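P-47 protein (PDB 5WIX) is of unknown function but has a tubular lipid-binding (TULIP) fold resembling bactericidal/permeability-increasing protein, which hints at a possible role in lipid binding. Local coordinates at residues Y21-I25 with R214-S220; Y171-N177 with D405-N411; N310-L316 with M334-F340. The contacts are given in a common frame with arbitrary orientation. Numbering follows the deposited sequence.

Contact 1: Y21-I25 with R214-S220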
loop_
_atom_site.group_PDB
_atom_site.type_symbol
_atom_site.label_atom_id
_atom_site.label_comp_id
_atom_site.label_asym_id
_atom_site.label_seq_id
_atom_site.Cartn_x
_atom_site.Cartn_y
_atom_site.Cartn_z
ATOM N N TYR A 21 -8.545 -5.159 -3.590
ATOM C CA TYR A 21 -9.835 -5.063 -4.264
ATOM C C TYR A 21 -9.762 -4.080 -5.429
ATOM O O TYR A 21 -10.222 -2.949 -5.320
ATOM C CB TYR A 21 -10.929 -4.620 -3.281
ATOM C CG TYR A 21 -11.259 -5.639 -2.204
ATOM C CD1 TYR A 21 -12.053 -6.744 -2.484
ATOM C CD2 TYR A 21 -10.784 -5.493 -0.912
ATOM C CE1 TYR A 21 -12.358 -7.676 -1.507
ATOM C CE2 TYR A 21 -11.087 -6.420 0.071
ATOM C CZ TYR A 21 -11.872 -7.510 -0.234
ATOM O OH TYR A 21 -12.175 -8.437 0.733
ATOM N N GLY A 22 -9.165 -4.507 -6.539
ATOM C CA GLY A 22 -9.110 -3.693 -7.742
ATOM C C GLY A 22 -8.398 -2.346 -7.643
ATOM O O GLY A 22 -8.323 -1.609 -8.628
ATOM N N TRP A 23 -7.874 -2.017 -6.468
ATOM C CA TRP A 23 -7.151 -0.763 -6.267
ATOM C C TRP A 23 -5.641 -0.951 -6.396
ATOM O O TRP A 23 -5.156 -2.087 -6.346
ATOM C CB TRP A 23 -7.501 -0.190 -4.896
ATOM C CG TRP A 23 -8.827 0.472 -4.885
ATOM C CD1 TRP A 23 -10.031 -0.112 -4.662
ATOM C CD2 TRP A 23 -9.086 1.859 -5.117
ATOM N NE1 TRP A 23 -11.031 0.826 -4.734
ATOM C CE2 TRP A 23 -10.476 2.045 -5.009
ATOM C CE3 TRP A 23 -8.274 2.962 -5.393
ATOM C CZ2 TRP A 23 -11.074 3.290 -5.174
ATOM C CZ3 TRP A 23 -8.870 4.195 -5.557
ATOM C CH2 TRP A 23 -10.259 4.350 -5.446
ATOM N N ASP A 24 -4.892 0.143 -6.540
ATOM C CA ASP A 24 -3.444 0.026 -6.843
ATOM C C ASP A 24 -2.523 0.002 -5.623
ATOM O O ASP A 24 -1.656 -0.869 -5.489
ATOM C CB ASP A 24 -2.986 1.166 -7.758
ATOM C CG ASP A 24 -3.184 0.855 -9.220
ATOM O OD1 ASP A 24 -3.091 -0.341 -9.595
ATOM O OD2 ASP A 24 -3.438 1.814 -9.981
ATOM N N ILE A 25 -2.673 1.003 -4.771
ATOM C CA ILE A 25 -1.976 1.037 -3.499
ATOM C C ILE A 25 -2.989 1.462 -2.454
ATOM O O ILE A 25 -3.721 2.433 -2.658
ATOM C CB ILE A 25 -0.782 2.013 -3.516
ATOM C CG1 ILE A 25 0.294 1.534 -4.476
ATOM C CG2 ILE A 25 -0.193 2.151 -2.129
ATOM C CD1 ILE A 25 1.563 2.348 -4.409
ATOM N N ARG A 214 -7.487 5.362 -14.295
ATOM C CA ARG A 214 -8.408 4.281 -14.642
ATOM C C ARG A 214 -9.861 4.589 -14.289
ATOM O O ARG A 214 -10.186 5.695 -13.847
ATOM C CB ARG A 214 -7.980 2.984 -13.949
ATOM C CG ARG A 214 -6.566 2.571 -14.262
ATOM C CD ARG A 214 -6.307 1.122 -13.905
ATOM N NE ARG A 214 -6.209 0.915 -12.467
ATOM C CZ ARG A 214 -7.142 0.309 -11.741
ATOM N NH1 ARG A 214 -8.246 -0.148 -12.323
ATOM N NH2 ARG A 214 -6.968 0.152 -10.436
ATOM N N ASP A 215 -10.727 3.592 -14.388
ATOM C CA ASP A 215 -12.152 3.854 -14.321
ATOM C C ASP A 215 -12.456 4.541 -13.000
ATOM O O ASP A 215 -13.279 5.454 -12.947
ATOM C CB ASP A 215 -12.947 2.553 -14.435
ATOM N N ILE A 216 -11.794 4.100 -11.937
ATOM C CA ILE A 216 -11.882 4.769 -10.643
ATOM C C ILE A 216 -13.256 4.531 -10.031
ATOM O O ILE A 216 -13.372 3.993 -8.930
ATOM C CB ILE A 216 -11.504 6.275 -10.723
ATOM C CG1 ILE A 216 -12.725 7.179 -10.942
ATOM C CG2 ILE A 216 -10.470 6.506 -11.815
ATOM C CD1 ILE A 216 -12.374 8.619 -11.244
ATOM N N SER A 217 -14.297 4.925 -10.760
ATOM C CA SER A 217 -15.646 4.615 -10.322
ATOM C C SER A 217 -16.407 3.915 -11.455
ATOM O O SER A 217 -16.394 4.366 -12.607
ATOM C CB SER A 217 -16.373 5.882 -9.877
ATOM O OG SER A 217 -17.402 5.573 -8.956
ATOM N N LYS A 218 -17.077 2.816 -11.124
ATOM C CA LYS A 218 -17.174 2.374 -9.740
ATOM C C LYS A 218 -16.183 1.265 -9.421
ATOM O O LYS A 218 -16.283 0.159 -9.950
ATOM C CB LYS A 218 -18.596 1.901 -9.419
ATOM N N LEU A 219 -15.214 1.583 -8.570
ATOM C CA LEU A 219 -14.433 0.561 -7.898
ATOM C C LEU A 219 -14.991 0.396 -6.489
ATOM O O LEU A 219 -15.533 1.345 -5.922
ATOM C CB LEU A 219 -12.946 0.926 -7.866
ATOM C CG LEU A 219 -12.171 0.574 -9.141
ATOM C CD1 LEU A 219 -10.797 1.244 -9.180
ATOM C CD2 LEU A 219 -12.044 -0.941 -9.263
ATOM N N SER A 220 -14.864 -0.807 -5.936
ATOM C CA SER A 220 -15.300 -1.069 -4.571
ATOM C C SER A 220 -14.560 -0.196 -3.580
ATOM O O SER A 220 -13.622 0.508 -3.927
ATOM C CB SER A 220 -15.096 -2.539 -4.197
ATOM O OG SER A 220 -16.261 -3.300 -4.448
#
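Two irregular loops meet here, and side-chain conformation does most of the work. The CA-to-CB bond of Trp23 points sideways, but chi1 -78° and chi2 87° bring the indole nearer the other loop: Trp23 NE1 donates a short, nearly straight hydrogen bond of 2.7 Å to Ser220 O, which lies near the ring plane. Leu219, whose CA-to-CB bond points toward 21-25, lays CD1 over one face of the same indole, with its CB 3.9 Å from Trp23 CE2. Edge and face of the ring are thus used by consecutive residues. Next to it Arg214 extends from an m, t, m arrangement of its first three torsions, so that NH2 donates to Gly22 O at 2.9 Å while NE faces Asp24 OD2 in a long salt bridge of 3.8 Å; both acceptors lie near the guanidinium plane. Gly22 has a positive phi of 61°, and a side chain in its place would press against Leu219 CD2. The far side of the 214-220 loop is a tight turn closed by Leu219 N and Ile216 O at 3.1 Å, with a cis peptide before Lys218. The contact lies where strand 25-30 begins, an interior strand of the six-stranded antiparallel sheet, between 203-210 and 234-238. Asp24 and Ile25 both face Leu208 in a classic beta bulge, and Trp23 rests on Ile207 and Ser209 of strand 203-210 and on Lys191 of strand 187-195, while Ile216 touches Gln189 of the latter strand.

Contact 2: Y171-N177 with D405-N411; sequences YIFASLN and DIVNWNN
Residues 171-177 run antiparallel to 405-411, strands 174-177 and 407-409 lying 4.6 Å apart at 171°. Ser175 and Asn408 form the hydrogen-bonded pair, with Ser175 N to Asn408 O at 2.9 Å and Asn408 N to Ser175 O at 3.0 Å; Ala174-Trp409 and Leu176-Val407 are non-hydrogen-bonded pairs, CA atoms 4.1 and 4.7 Å apart. Asn177 N to Ile406 O (3.0 Å) and Asn410 N to Phe173 O (2.9 Å) extend the ladder. On the face of Ala174, Leu176, Val407 and Trp409, the small alanine leaves room beside it for Trp409 (m; chi1 -62°, chi2 100°): Ala174 CB meets Trp409 CE3 at 3.4 Å and Val407 CG1 at 4.1 Å. Leu176 (chi1 t) fills the next hollow, its CD1 3.9 Å from Val407 CG2 and CG 4.2 Å from Ile406 CG2. A type II turn from Asn408 to Asn411, with positive phi at Asn410 (64°), turns the chain back after strand 407-409, so that Asn411 OD1 sits 3.0 Å from Ser175 CB and Asn411 ND2 3.2 Å from Ile172 CD1. Tyr171 (chi1 t) sends its OH in a very short 2.3 Å hydrogen bond to Asn410 OD1. Tyr27 of strand 25-30 lies against Val407 and Trp409. The pairing of chain regions 228 residues apart is a long-range antiparallel beta ladder, adding strand 407-409 to the edge of a curled sheet consistent with a TULIP fold.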
loop_
_atom_site.group_PDB
_atom_site.type_symbol
_atom_site.label_atom_id
_atom_site.label_comp_id
_atom_site.label_asym_id
_atom_site.label_seq_id
_atom_site.Cartn_x
_atom_site.Cartn_y
_atom_site.Cartn_z
ATOM N N TYR A 171 -6.826 19.976 12.406
ATOM C CA TYR A 171 -6.076 18.753 12.661
ATOM C C TYR A 171 -5.804 17.965 11.392
ATOM O O TYR A 171 -6.693 17.774 10.562
ATOM C CB TYR A 171 -6.786 17.846 13.653
ATOM C CG TYR A 171 -5.949 16.632 13.939
ATOM C CD1 TYR A 171 -4.698 16.772 14.520
ATOM C CD2 TYR A 171 -6.380 15.355 13.592
ATOM C CE1 TYR A 171 -3.896 15.680 14.768
ATOM C CE2 TYR A 171 -5.588 14.248 13.841
ATOM C CZ TYR A 171 -4.339 14.419 14.430
ATOM O OH TYR A 171 -3.519 13.341 14.690
ATOM N N ILE A 172 -4.565 17.495 11.269
ATOM C CA ILE A 172 -4.106 16.799 10.076
ATOM C C ILE A 172 -4.109 15.297 10.255
ATOM O O ILE A 172 -3.205 14.746 10.879
ATOM C CB ILE A 172 -2.694 17.207 9.711
ATOM C CG1 ILE A 172 -2.513 18.718 9.838
ATOM C CG2 ILE A 172 -2.362 16.708 8.323
ATOM C CD1 ILE A 172 -1.059 19.168 9.708
ATOM N N PHE A 173 -5.106 14.631 9.690
ATOM C CA PHE A 173 -5.231 13.187 9.849
ATOM C C PHE A 173 -4.166 12.405 9.094
ATOM O O PHE A 173 -3.798 11.302 9.494
ATOM C CB PHE A 173 -6.613 12.725 9.397
ATOM C CG PHE A 173 -7.697 13.014 10.390
ATOM C CD1 PHE A 173 -7.666 12.437 11.643
ATOM C CD2 PHE A 173 -8.749 13.854 10.064
ATOM C CE1 PHE A 173 -8.651 12.697 12.549
ATOM C CE2 PHE A 173 -9.741 14.116 10.966
ATOM C CZ PHE A 173 -9.693 13.538 12.212
ATOM N N ALA A 174 -3.682 12.972 7.998
ATOM C CA ALA A 174 -2.627 12.339 7.218
ATOM C C ALA A 174 -2.078 13.308 6.195
ATOM O O ALA A 174 -2.830 14.088 5.600
ATOM C CB ALA A 174 -3.140 11.091 6.529
ATOM N N SER A 175 -0.764 13.272 6.002
ATOM C CA SER A 175 -0.157 14.000 4.903
ATOM C C SER A 175 -0.052 13.036 3.737
ATOM O O SER A 175 0.335 11.871 3.902
ATOM C CB SER A 175 1.205 14.566 5.286
ATOM O OG SER A 175 2.167 13.537 5.447
ATOM N N LEU A 176 -0.450 13.508 2.566
ATOM C CA LEU A 176 -0.332 12.711 1.365
ATOM C C LEU A 176 0.529 13.443 0.340
ATOM O O LEU A 176 0.250 14.591 -0.016
ATOM C CB LEU A 176 -1.699 12.394 0.787
ATOM C CG LEU A 176 -1.611 11.396 -0.364
ATOM C CD1 LEU A 176 -2.834 10.495 -0.410
ATOM C CD2 LEU A 176 -1.396 12.115 -1.691
ATOM N N ASN A 177 1.566 12.752 -0.132
ATOM C CA ASN A 177 2.599 13.334 -0.976
ATOM C C ASN A 177 2.509 12.856 -2.423
ATOM O O ASN A 177 2.966 11.759 -2.740
ATOM C CB ASN A 177 3.977 12.976 -0.396
ATOM C CG ASN A 177 5.061 13.965 -0.772
ATOM O OD1 ASN A 177 4.963 14.679 -1.769
ATOM N ND2 ASN A 177 6.116 14.001 0.031
ATOM N N ASP A 405 6.713 7.047 2.359
ATOM C CA ASP A 405 6.924 7.854 1.150
ATOM C C ASP A 405 5.710 8.691 0.780
ATOM O O ASP A 405 5.798 9.914 0.626
ATOM C CB ASP A 405 7.313 6.948 -0.029
ATOM C CG ASP A 405 7.791 7.728 -1.249
ATOM O OD1 ASP A 405 8.911 8.284 -1.202
ATOM O OD2 ASP A 405 7.067 7.759 -2.265
ATOM N N ILE A 406 4.575 8.030 0.633
ATOM C CA ILE A 406 3.372 8.738 0.218
ATOM C C ILE A 406 2.495 9.199 1.406
ATOM O O ILE A 406 2.341 10.408 1.635
ATOM C CB ILE A 406 2.556 7.876 -0.736
ATOM C CG1 ILE A 406 3.450 7.457 -1.891
ATOM C CG2 ILE A 406 1.392 8.658 -1.262
ATOM C CD1 ILE A 406 4.049 8.633 -2.611
ATOM N N VAL A 407 1.939 8.258 2.166
ATOM C CA VAL A 407 1.082 8.651 3.275
ATOM C C VAL A 407 1.768 8.529 4.619
ATOM O O VAL A 407 2.189 7.441 5.014
ATOM C CB VAL A 407 -0.211 7.828 3.331
ATOM C CG1 VAL A 407 -1.004 8.223 4.539
ATOM C CG2 VAL A 407 -1.042 8.041 2.081
ATOM N N ASN A 408 1.877 9.663 5.306
ATOM C CA ASN A 408 2.282 9.698 6.704
ATOM C C ASN A 408 1.078 10.046 7.537
ATOM O O ASN A 408 0.574 11.167 7.470
ATOM C CB ASN A 408 3.390 10.723 6.948
ATOM C CG ASN A 408 4.561 10.543 6.021
ATOM O OD1 ASN A 408 5.402 9.670 6.229
ATOM N ND2 ASN A 408 4.626 11.371 4.988
ATOM N N TRP A 409 0.599 9.089 8.314
ATOM C CA TRP A 409 -0.575 9.335 9.145
ATOM C C TRP A 409 -0.249 10.262 10.304
ATOM O O TRP A 409 0.716 10.035 11.043
ATOM C CB TRP A 409 -1.142 8.027 9.676
ATOM C CG TRP A 409 -1.611 7.126 8.607
ATOM C CD1 TRP A 409 -0.950 6.048 8.094
ATOM C CD2 TRP A 409 -2.850 7.214 7.897
ATOM N NE1 TRP A 409 -1.703 5.456 7.112
ATOM C CE2 TRP A 409 -2.873 6.150 6.971
ATOM C CE3 TRP A 409 -3.952 8.076 7.963
ATOM C CZ2 TRP A 409 -3.948 5.930 6.115
ATOM C CZ3 TRP A 409 -5.014 7.861 7.108
ATOM C CH2 TRP A 409 -5.008 6.796 6.198
ATOM N N ASN A 410 -1.068 11.303 10.449
ATOM C CA ASN A 410 -0.901 12.310 11.494
ATOM C C ASN A 410 0.388 13.092 11.332
ATOM O O ASN A 410 0.982 13.517 12.326
ATOM C CB ASN A 410 -0.935 11.671 12.884
ATOM C CG ASN A 410 -2.189 10.864 13.121
ATOM O OD1 ASN A 410 -3.259 11.420 13.383
ATOM N ND2 ASN A 410 -2.064 9.540 13.047
ATOM N N ASN A 411 0.811 13.275 10.083
ATOM C CA ASN A 411 2.021 14.028 9.783
ATOM C C ASN A 411 3.231 13.445 10.500
ATOM O O ASN A 411 4.058 14.181 11.040
ATOM C CB ASN A 411 1.843 15.499 10.167
ATOM C CG ASN A 411 1.885 16.420 8.974
ATOM O OD1 ASN A 411 2.009 15.973 7.837
ATOM N ND2 ASN A 411 1.779 17.721 9.226
#

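Contact 3: N310-L316 with M334-F340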
loop_
_atom_site.group_PDB
_atom_site.type_symbol
_atom_site.label_atom_id
_atom_site.label_comp_id
_atom_site.label_asym_id
_atom_site.label_seq_id
_atom_site.Cartn_x
_atom_site.Cartn_y
_atom_site.Cartn_z
ATOM N N ASN A 310 2.990 -16.741 -2.443
ATOM C CA ASN A 310 4.309 -16.216 -2.067
ATOM C C ASN A 310 5.490 -16.789 -2.889
ATOM O O ASN A 310 6.661 -16.477 -2.619
ATOM C CB ASN A 310 4.564 -16.457 -0.573
ATOM C CG ASN A 310 4.716 -17.938 -0.221
ATOM O OD1 ASN A 310 4.207 -18.820 -0.924
ATOM N ND2 ASN A 310 5.413 -18.214 0.886
ATOM N N LYS A 311 5.185 -17.617 -3.886
ATOM C CA LYS A 311 6.237 -18.209 -4.724
ATOM C C LYS A 311 6.241 -17.672 -6.180
ATOM O O LYS A 311 5.190 -17.316 -6.735
ATOM C CB LYS A 311 6.107 -19.748 -4.732
ATOM C CG LYS A 311 6.069 -20.434 -3.342
ATOM C CD LYS A 311 5.682 -21.927 -3.459
ATOM C CE LYS A 311 5.204 -22.532 -2.137
ATOM N NZ LYS A 311 3.975 -21.872 -1.555
ATOM N N LEU A 312 7.427 -17.614 -6.789
ATOM C CA LEU A 312 7.566 -17.267 -8.212
ATOM C C LEU A 312 7.873 -18.502 -9.063
ATOM O O LEU A 312 8.782 -19.276 -8.750
ATOM C CB LEU A 312 8.667 -16.222 -8.406
ATOM C CG LEU A 312 8.437 -14.908 -7.664
ATOM C CD1 LEU A 312 9.762 -14.314 -7.368
ATOM C CD2 LEU A 312 7.622 -13.940 -8.500
ATOM N N LYS A 313 7.082 -18.689 -10.114
ATOM C CA LYS A 313 7.267 -19.780 -11.068
ATOM C C LYS A 313 7.969 -19.222 -12.291
ATOM O O LYS A 313 7.412 -18.390 -13.013
ATOM C CB LYS A 313 5.916 -20.410 -11.463
ATOM C CG LYS A 313 5.989 -21.547 -12.500
ATOM C CD LYS A 313 5.016 -22.702 -12.141
ATOM C CE LYS A 313 3.702 -22.651 -12.916
ATOM N NZ LYS A 313 2.717 -23.679 -12.456
ATOM N N THR A 314 9.200 -19.659 -12.521
ATOM C CA THR A 314 9.938 -19.169 -13.673
ATOM C C THR A 314 9.998 -20.218 -14.776
ATOM O O THR A 314 10.196 -21.410 -14.515
ATOM C CB THR A 314 11.322 -18.752 -13.273
ATOM O OG1 THR A 314 11.238 -17.983 -12.049
ATOM C CG2 THR A 314 11.930 -17.926 -14.378
ATOM N N ARG A 315 9.794 -19.767 -16.010
ATOM C CA ARG A 315 9.665 -20.659 -17.158
ATOM C C ARG A 315 10.358 -20.041 -18.363
ATOM O O ARG A 315 9.762 -19.242 -19.080
ATOM C CB ARG A 315 8.192 -20.914 -17.462
ATOM C CG ARG A 315 7.865 -22.337 -17.841
ATOM C CD ARG A 315 6.395 -22.476 -18.245
ATOM N NE ARG A 315 5.486 -22.022 -17.192
ATOM C CZ ARG A 315 4.306 -21.444 -17.414
ATOM N NH1 ARG A 315 3.890 -21.236 -18.660
ATOM N NH2 ARG A 315 3.542 -21.067 -16.394
ATOM N N LEU A 316 11.620 -20.408 -18.567
ATOM C CA LEU A 316 12.418 -19.892 -19.686
ATOM C C LEU A 316 12.879 -20.970 -20.657
ATOM O O LEU A 316 12.955 -22.153 -20.323
ATOM C CB LEU A 316 13.649 -19.147 -19.170
ATOM C CG LEU A 316 14.555 -19.878 -18.168
ATOM C CD1 LEU A 316 15.522 -20.853 -18.851
ATOM C CD2 LEU A 316 15.313 -18.872 -17.289
ATOM N N MET A 334 14.132 -24.676 -18.784
ATOM C CA MET A 334 14.014 -24.740 -17.323
ATOM C C MET A 334 12.647 -24.303 -16.788
ATOM O O MET A 334 12.036 -23.370 -17.305
ATOM C CB MET A 334 15.098 -23.886 -16.662
ATOM C CG MET A 334 15.166 -24.041 -15.163
ATOM S SD MET A 334 16.659 -23.335 -14.444
ATOM C CE MET A 334 16.277 -21.619 -14.726
ATOM N N GLU A 335 12.165 -24.999 -15.762
ATOM C CA GLU A 335 11.114 -24.461 -14.890
ATOM C C GLU A 335 11.644 -24.446 -13.463
ATOM O O GLU A 335 12.174 -25.451 -12.980
ATOM C CB GLU A 335 9.818 -25.263 -14.960
ATOM C CG GLU A 335 8.699 -24.642 -14.100
ATOM C CD GLU A 335 7.426 -25.487 -14.006
ATOM O OE1 GLU A 335 6.323 -24.942 -14.237
ATOM O OE2 GLU A 335 7.523 -26.687 -13.679
ATOM N N CYS A 336 11.505 -23.308 -12.788
ATOM C CA CYS A 336 12.155 -23.126 -11.491
ATOM C C CYS A 336 11.371 -22.214 -10.559
ATOM O O CYS A 336 11.254 -21.001 -10.795
ATOM C CB CYS A 336 13.568 -22.565 -11.678
ATOM S SG CYS A 336 14.445 -22.241 -10.130
ATOM N N ILE A 337 10.860 -22.819 -9.490
ATOM C CA ILE A 337 10.090 -22.136 -8.460
ATOM C C ILE A 337 10.987 -21.457 -7.420
ATOM O O ILE A 337 11.826 -22.112 -6.793
ATOM C CB ILE A 337 9.191 -23.123 -7.754
ATOM C CG1 ILE A 337 8.516 -24.045 -8.775
ATOM C CG2 ILE A 337 8.198 -22.386 -6.866
ATOM C CD1 ILE A 337 7.567 -23.340 -9.694
ATOM N N THR A 338 10.825 -20.149 -7.238
ATOM C CA THR A 338 11.525 -19.459 -6.161
ATOM C C THR A 338 10.507 -18.949 -5.155
ATOM O O THR A 338 9.329 -18.821 -5.492
ATOM C CB THR A 338 12.361 -18.296 -6.668
ATOM O OG1 THR A 338 11.511 -17.384 -7.371
ATOM C CG2 THR A 338 13.399 -18.800 -7.612
ATOM N N LYS A 339 10.968 -18.644 -3.939
ATOM C CA LYS A 339 10.074 -18.330 -2.820
ATOM C C LYS A 339 10.426 -17.062 -2.041
ATOM O O LYS A 339 11.580 -16.845 -1.685
ATOM C CB LYS A 339 10.040 -19.510 -1.842
ATOM C CG LYS A 339 9.183 -19.288 -0.612
ATOM C CD LYS A 339 9.260 -20.471 0.362
ATOM C CE LYS A 339 8.273 -20.305 1.537
ATOM N NZ LYS A 339 8.311 -21.424 2.529
ATOM N N PHE A 340 9.412 -16.248 -1.752
ATOM C CA PHE A 340 9.572 -15.060 -0.921
ATOM C C PHE A 340 10.069 -15.447 0.459
ATOM O O PHE A 340 9.716 -16.498 0.976
ATOM C CB PHE A 340 8.246 -14.309 -0.818
ATOM C CG PHE A 340 8.243 -13.192 0.190
ATOM C CD1 PHE A 340 8.643 -11.914 -0.170
ATOM C CD2 PHE A 340 7.797 -13.407 1.485
ATOM C CE1 PHE A 340 8.624 -10.879 0.754
ATOM C CE2 PHE A 340 7.769 -12.378 2.408
ATOM C CZ PHE A 340 8.180 -11.116 2.045
#
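Met334, Asn310 and Leu316 lose the most surface to this contact and sit at the two ends of the paired segments. Leu316 and Met334 form a hydrogen-bonded antiparallel pair: Leu316 N to Met334 O and Met334 N to Leu316 O are both 3.2 Å. Their side chains share a face of the sheet, where Leu316 CD1, brought over by the p rotamer of chi1, packs 3.8 Å from Met334 CB, while Met334 extends along t, t before its chi3 bends to p. At the other end Asn310, just before strand 311-322, accepts from Phe340 N through its O at 2.9 Å. Its side chain spreads against the partner strand, ND2 lying 3.6 Å from Lys339 CE and CB 4.3 Å from Phe340 CB, and its OD1 takes a hydrogen bond of 3.1 Å from Lys311 NZ. Between these ends of the segments the register is unbroken. Thr314 and Cys336 exchange bonds of 3.0 Å (Thr314 N to Cys336 O) and 2.9 Å (Cys336 N to Thr314 O), while Leu312 N to Thr338 O at 2.6 Å is shorter still. Side chains alternate strictly, so that Lys313, Arg315 and Glu335 line the more exposed face, their charges near one another but beyond salt-bridge distance. Strands 293-307 and 348-363 flank the hairpin in one antiparallel sheet, and helix 370-390 covers the Leu316-Met334 face, Phe387 touching both residues and Arg388 reaching Met334 and Cys336.

Contacts 1 and 2 interlock along the chain, their segments alternating, and lie close in space: centres 21 Å apart, nearest atoms about 6 Å. Strand 25-30 connects them, since 21-25 leads into it and its Tyr27 covers part of contact 2. Contact 3, a local hairpin, falls in the sequence between 171-177 and 405-411 yet lies well away in the elongated molecule, its centre 29 Å from that of contact 1 and 37 Å from that of contact 2. Three sheets are thus sampled: contact 1 borders the six-stranded one, while contacts 2 and 3 belong to separate curled sheets, an arrangement consistent with the BPI-like topology.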